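Local coordinates for major capsid protein (Paramecium bursaria Chlorella virus 1, PDB 5TIP), which self-assembles as trimers into the pseudo T=169 icosahedral capsid of a large chlorovirus, forming its main structural shell, at the interface of chains A and B. Sequence-based numbering; all coordinates share one arbitrary frame. Chains: chain A/B, Major capsid protein.

Contact 1: the interface of chains A and B. Residues chain A 257, 367, 369; chain B 11, 13-14, 17.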
# COMPACT_ATOMS: atom_id res chain seq x y z
N PRO A 257 23.78 7.99 -17.06
CA PRO A 257 23.44 6.85 -16.19
C PRO A 257 21.94 6.68 -16.07
O PRO A 257 21.23 7.56 -15.56
CB PRO A 257 24.08 7.23 -14.85
CG PRO A 257 25.19 8.15 -15.21
CD PRO A 257 24.69 8.94 -16.39
N THR A 367 22.83 2.17 -11.79
CA THR A 367 22.56 2.80 -13.07
C THR A 367 23.40 2.12 -14.15
O THR A 367 24.33 1.36 -13.86
CB THR A 367 22.85 4.30 -13.06
OG1 THR A 367 24.23 4.52 -12.73
CG2 THR A 367 21.97 5.03 -12.05
N ASN A 369 25.42 3.56 -17.63
CA ASN A 369 25.82 4.76 -18.36
C ASN A 369 25.72 4.47 -19.85
O ASN A 369 26.60 3.85 -20.44
CB ASN A 369 27.23 5.18 -17.96
CG ASN A 369 27.54 6.61 -18.33
OD1 ASN A 369 26.90 7.19 -19.22
ND2 ASN A 369 28.51 7.21 -17.65
N GLY B 11 31.83 6.19 -16.91
CA GLY B 11 32.14 7.50 -17.45
C GLY B 11 32.33 8.58 -16.41
O GLY B 11 32.34 8.31 -15.21
N GLN B 13 30.28 10.92 -15.68
CA GLN B 13 29.03 11.20 -14.98
C GLN B 13 28.83 10.30 -13.77
O GLN B 13 28.02 10.62 -12.90
CB GLN B 13 27.85 11.08 -15.93
CG GLN B 13 28.11 11.66 -17.31
CD GLN B 13 26.86 11.72 -18.17
OE1 GLN B 13 25.75 11.80 -17.66
NE2 GLN B 13 27.04 11.66 -19.48
N ASP B 14 29.54 9.17 -13.71
CA ASP B 14 29.45 8.25 -12.59
C ASP B 14 30.12 8.78 -11.33
O ASP B 14 30.05 8.13 -10.28
CB ASP B 14 30.07 6.90 -12.96
CG ASP B 14 29.33 6.23 -14.09
OD1 ASP B 14 28.08 6.24 -14.07
OD2 ASP B 14 29.99 5.68 -15.00
N LEU B 17 27.70 9.49 -8.59
CA LEU B 17 26.96 8.31 -8.15
C LEU B 17 27.81 7.31 -7.39
O LEU B 17 27.39 6.84 -6.32
CB LEU B 17 26.31 7.63 -9.36
CG LEU B 17 25.32 8.47 -10.16
CD1 LEU B 17 24.77 7.68 -11.33
CD2 LEU B 17 24.20 8.96 -9.27
O HOH W 1 26.08 4.35 -14.75

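Contact 2: the interface of chains A and B. Residues chain A 122-124; chain B 121-122, 125, 343-345.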
# COMPACT_ATOMS: atom_id res chain seq x y z
N ASN A 122 -2.29 0.82 -5.77
CA ASN A 122 -3.19 0.75 -4.61
C ASN A 122 -4.14 1.95 -4.65
O ASN A 122 -4.55 2.38 -5.75
CB ASN A 122 -2.36 0.63 -3.35
CG ASN A 122 -1.51 -0.62 -3.34
OD1 ASN A 122 -1.91 -1.66 -3.87
ND2 ASN A 122 -0.32 -0.52 -2.75
N ASP A 123 -4.52 2.50 -3.49
CA ASP A 123 -5.48 3.60 -3.44
C ASP A 123 -4.91 4.88 -4.04
O ASP A 123 -5.67 5.70 -4.57
CB ASP A 123 -5.91 3.85 -2.00
CG ASP A 123 -6.83 2.77 -1.47
OD1 ASP A 123 -7.24 1.89 -2.26
OD2 ASP A 123 -7.13 2.79 -0.26
N ASP A 124 -3.59 5.07 -3.97
CA ASP A 124 -2.97 6.23 -4.59
C ASP A 124 -3.23 6.27 -6.08
O ASP A 124 -3.55 7.33 -6.64
CB ASP A 124 -1.47 6.20 -4.31
CG ASP A 124 -0.76 7.41 -4.84
OD1 ASP A 124 -1.22 8.54 -4.62
OD2 ASP A 124 0.29 7.25 -5.48
N MET B 121 -5.59 3.36 4.55
CA MET B 121 -5.69 3.08 3.12
C MET B 121 -5.46 1.60 2.88
O MET B 121 -4.92 0.89 3.73
CB MET B 121 -4.67 3.90 2.32
CG MET B 121 -3.23 3.54 2.63
SD MET B 121 -2.02 4.59 1.81
CE MET B 121 -2.30 6.15 2.64
N ASN B 122 -5.91 1.15 1.71
CA ASN B 122 -5.54 -0.15 1.13
C ASN B 122 -6.07 -1.26 2.04
O ASN B 122 -7.16 -1.12 2.62
CB ASN B 122 -4.05 -0.17 0.89
CG ASN B 122 -3.61 0.91 -0.07
OD1 ASN B 122 -4.33 1.25 -1.01
ND2 ASN B 122 -2.41 1.45 0.15
N ARG B 125 -6.92 -0.49 5.74
CA ARG B 125 -8.22 0.13 5.92
C ARG B 125 -9.32 -0.92 5.95
O ARG B 125 -10.22 -0.85 6.78
CB ARG B 125 -8.48 1.14 4.80
CG ARG B 125 -9.75 1.96 4.99
CD ARG B 125 -9.52 3.42 4.65
NE ARG B 125 -9.50 3.65 3.21
CZ ARG B 125 -9.41 4.85 2.65
NH1 ARG B 125 -9.34 5.94 3.40
NH2 ARG B 125 -9.40 4.97 1.33
N GLY B 343 -1.08 10.10 0.08
CA GLY B 343 -0.85 9.02 -0.86
C GLY B 343 -1.85 7.89 -0.79
O GLY B 343 -1.50 6.75 -1.09
N GLY B 344 -3.09 8.18 -0.39
CA GLY B 344 -4.15 7.18 -0.40
C GLY B 344 -5.32 7.63 -1.25
O GLY B 344 -5.12 8.21 -2.33
N VAL B 345 -6.53 7.39 -0.78
CA VAL B 345 -7.74 7.91 -1.42
C VAL B 345 -8.73 8.28 -0.33
O VAL B 345 -8.91 7.53 0.64
CB VAL B 345 -8.35 6.91 -2.43
CG1 VAL B 345 -8.91 5.68 -1.73
CG2 VAL B 345 -9.43 7.59 -3.26
O HOH W 2 -1.83 3.92 -1.80
O HOH W 3 -3.46 9.84 -3.38
O HOH W 4 -9.34 1.93 0.59

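Contact 3: the interface of chains A and B. Residues chain A 7, 10, 18; chain B 35-36.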
# COMPACT_ATOMS: atom_id res chain seq x y z
N LEU A 7 11.92 -12.10 29.48
CA LEU A 7 13.18 -11.37 29.61
C LEU A 7 14.28 -12.26 30.18
O LEU A 7 15.43 -12.19 29.75
CB LEU A 7 12.99 -10.14 30.49
CG LEU A 7 12.30 -8.94 29.84
CD1 LEU A 7 12.18 -7.79 30.82
CD2 LEU A 7 13.07 -8.52 28.59
N TYR A 10 17.13 -15.63 28.34
CA TYR A 10 18.22 -14.92 27.68
C TYR A 10 19.37 -15.89 27.45
O TYR A 10 19.76 -16.62 28.37
CB TYR A 10 18.68 -13.73 28.52
CG TYR A 10 19.33 -12.62 27.73
CD1 TYR A 10 18.56 -11.69 27.03
CD2 TYR A 10 20.71 -12.48 27.69
CE1 TYR A 10 19.15 -10.67 26.31
CE2 TYR A 10 21.31 -11.47 26.98
CZ TYR A 10 20.53 -10.57 26.28
OH TYR A 10 21.12 -9.55 25.57
N THR A 18 20.92 -7.92 21.23
CA THR A 18 20.72 -6.93 22.29
C THR A 18 21.96 -6.68 23.14
O THR A 18 21.87 -5.95 24.14
CB THR A 18 19.56 -7.36 23.21
OG1 THR A 18 19.77 -8.71 23.65
CG2 THR A 18 18.24 -7.28 22.46
N ASN B 35 16.92 -5.01 25.15
CA ASN B 35 16.05 -6.17 25.33
C ASN B 35 14.74 -5.75 25.99
O ASN B 35 14.73 -4.92 26.90
CB ASN B 35 16.76 -7.23 26.18
CG ASN B 35 15.97 -8.52 26.27
OD1 ASN B 35 15.17 -8.83 25.39
ND2 ASN B 35 16.19 -9.27 27.34
N PHE B 36 13.64 -6.32 25.52
CA PHE B 36 12.32 -5.99 26.04
C PHE B 36 11.39 -7.17 25.80
O PHE B 36 11.76 -8.18 25.19
CB PHE B 36 11.77 -4.71 25.41
CG PHE B 36 11.41 -4.86 23.96
CD1 PHE B 36 12.37 -4.71 22.97
CD2 PHE B 36 10.11 -5.16 23.58
CE1 PHE B 36 12.04 -4.85 21.64
CE2 PHE B 36 9.77 -5.30 22.25
CZ PHE B 36 10.74 -5.14 21.28
O HOH W 5 19.81 -4.93 26.41

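Contact 4: the interface of chains A and B. Residues chain A 322-323; chain B 1-2.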
# COMPACT_ATOMS: atom_id res chain seq x y z
N GLN A 322 26.83 -8.07 -27.77
CA GLN A 322 26.78 -9.17 -26.82
C GLN A 322 25.57 -9.03 -25.91
O GLN A 322 25.13 -7.92 -25.60
CB GLN A 322 28.07 -9.24 -26.00
CG GLN A 322 29.30 -9.54 -26.85
CD GLN A 322 29.22 -10.89 -27.53
OE1 GLN A 322 28.81 -11.88 -26.93
NE2 GLN A 322 29.60 -10.93 -28.80
N ASP A 323 25.04 -10.17 -25.47
CA ASP A 323 23.84 -10.18 -24.64
C ASP A 323 24.12 -9.56 -23.28
O ASP A 323 25.01 -10.01 -22.55
CB ASP A 323 23.33 -11.61 -24.47
CG ASP A 323 22.83 -12.22 -25.76
OD1 ASP A 323 22.97 -11.56 -26.82
OD2 ASP A 323 22.29 -13.34 -25.72
N ALA B 1 30.77 -10.13 -21.73
CA ALA B 1 29.35 -9.91 -21.96
C ALA B 1 28.58 -9.95 -20.65
O ALA B 1 29.14 -10.25 -19.59
CB ALA B 1 28.80 -10.94 -22.92
N GLY B 2 27.29 -9.64 -20.72
CA GLY B 2 26.44 -9.70 -19.55
C GLY B 2 26.66 -8.55 -18.59
O GLY B 2 26.85 -7.41 -19.02

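Contact 1: the interface of chains A and B
The ring of A:Pro257, at the start of strand 257-266, wedges into the N-terminal segment of chain B, meeting three side chains with successive ring atoms. Its CB packs on the CD1 methyl of B:Leu17 at 3.6 Å. CG lies beside OD1 of B:Asp14, 3.6 Å away, and CD rests against CB of B:Gln13 at 3.8 Å. The amide oxygen OE1 of B:Gln13 also turns to the proline, 3.3 Å from CD; its chain, extended beyond CG, crosses the ring at a slant and carries the amide oxygen there. B:Leu17, from the short helix 15-18, reaches between A:Pro257 and A:Thr367. The proline and leucine contacts form the tight part, mostly apolar, with the two side-chain oxygens at its margin.

The other side is looser and polar. One water joins hydroxyl OG1 of A:Thr367, at 2.7 Å, to OD1 of B:Asp14. The threonine hydroxyl sits between its backbone N and carbonyl carbon (chi1 60°), which turns it towards that water, and both OG1 and CG2 lie against CD1 of B:Leu17. The amide of A:Asn369 stands nearly perpendicular to the carboxylate of B:Asp14, the planes 85° apart, and its ND2 makes a weak hydrogen bond to OD2. Within chain B the carboxylate is fixed more firmly: the backbone N of B:Gly11 donates to OD2 of B:Asp14 at 2.7 Å, on the anti side and 32° out of the carboxylate plane.

Contact 2: the interface of chains A and B
This is a polar subunit interface within the capsid-protein trimer, where the N-terminal end of helix 122-132 of chain A meets the same helix end and the 343-345 loop of chain B, tying neighbouring subunits together. A:Asp123 and B:Asn122 exchange two hydrogen bonds; their side chains lie antiparallel, the carboxylate and amide planes 53° apart. The backbone N of A:Asp123 donates to the amide oxygen OD1 of B:Asn122 at 2.8 Å, in the carbonyl plane. In return the backbone N of B:Asn122 reaches OD2 of A:Asp123, also at 2.8 Å, but from above the carboxylate, 55° out of its plane. The carboxylate thus meets the amino end of chain B's helix, which may stabilise its negative charge.

B:Arg125 adds a longer salt bridge, NH2 to the same OD2 at 3.5 Å, and a water held by its NE and NH2 also contacts that oxygen. The guanidinium is kept in place by the carbonyl oxygen of B:Val345, 2.7 Å from NH2 and nearly in the guanidinium plane. The valine also packs across: its CG1, placed between backbone N and carbonyl carbon (chi1 67°), lies 3.5 Å from CB of A:Asp123. Farther along, a second water gathers the backbone N of A:Asp124, ND2 of B:Asn122 and the carbonyl of B:Gly343. A third water bridges OD1 of A:Asp124 and the carbonyl oxygen of B:Gly344, which it meets at 2.6 Å.

Contact 3: the interface of chains A and B
The side-chain amide of B:Asn35 is held between two groups of chain A: the CD2 methyl of A:Leu7 lies over one face, and the CD1 and CE1 atoms of the A:Tyr10 ring come up to the other. The ring and amide are turned 45° against each other, so this is an inclined contact rather than a parallel stack. The tyrosine is met at its rim: ND2 of B:Asn35 comes beside the CD1–CE1 bond of the A:Tyr10 ring, 3.4 Å from each atom, and not over the centre of the ring. CD2 of A:Leu7 stands 3.7 Å from the amide carbon CG of B:Asn35. A:Leu7 and A:Tyr10 both lie antiparallel to the asparagine side chain. The asparagine carries CG opposite its backbone N (chi1 -173°), which sends the amide into this slot between leucine and tyrosine.

Nearer the backbone, CG2 of A:Thr18 packs on CA of B:Asn35 at 3.8 Å. The threonine hydroxyl OG1 pairs with the phenol OH of A:Tyr10 at 2.5 Å, a short hydrogen bond that ties the ring to helix 15-18. A water connects the carbonyl oxygen of A:Thr18 to the backbone N of B:Asn35, 3.2 Å from each. On the far side of the amide, A:Leu7 CD2 continues onto the backbone of B:Phe36, reaching its CA at 3.7 Å. The N-terminal segment of chain A is thereby laid over the start of strand 36-42 of its neighbour, a clasp that probably steadies the trimer.

Contact 4: the interface of chains A and B
A methylene and a methyl carbon form the centre: CB of A:Gln322 and CB of B:Ala1 touch at 3.6 Å. The alanine methyl points into chain A, and its backbone N lies on the side farther from A:Gln322. Around the methyl the glutamine curls rather than extends. Its CG stands beside the backbone N and the chain bends again at chi2, -63°, which turns OE1 towards the methyl while NE2 points away. CG of A:Gln322 and CB of B:Ala1 are 4.2 Å apart, and the amide oxygen OE1 comes to a similar separation of 4.1 Å from that CB. These are loose van der Waals contacts, and the glutamine works here mainly through CB, with CG and OE1 at the margin.

Outward from the methyl, the interface turns to backbone groups. The carbonyl oxygen of A:Asp323 lies 3.9 Å from CB of B:Ala1, at the boundary of the apolar spot. The same oxygen accepts a weak hydrogen bond from the backbone N of B:Gly2 at 2.9 Å, with a bent angle of 129° at the hydrogen. The link is between main-chain atoms, and B:Gly2 makes it with a positive phi of 75°. The patch is small, hiding 91 Å² in all. It places the first two residues of chain B, just ahead of helix 3-8, against the short strand 322-323 of chain A, which follows strand 312-319 and precedes strand 328-329.

Contacts 1 and 4 lie about 19 Å apart, measured between centres of their C-alpha atoms, and both set the N-terminal segment of chain B on chain A. Contact 3 runs the other way, laying chain A's N-terminal segment on chain B, about 45 Å from contact 1. Helix 15-18 serves contact 1 in chain B and contact 3 in chain A, so each subunit's N-terminal segment probably engages both neighbours in the trimer. Contact 2, some 35 Å from contact 1 and 36 Å from contact 3, uses helix 122-132 of both chains and gives a separate, more polar junction.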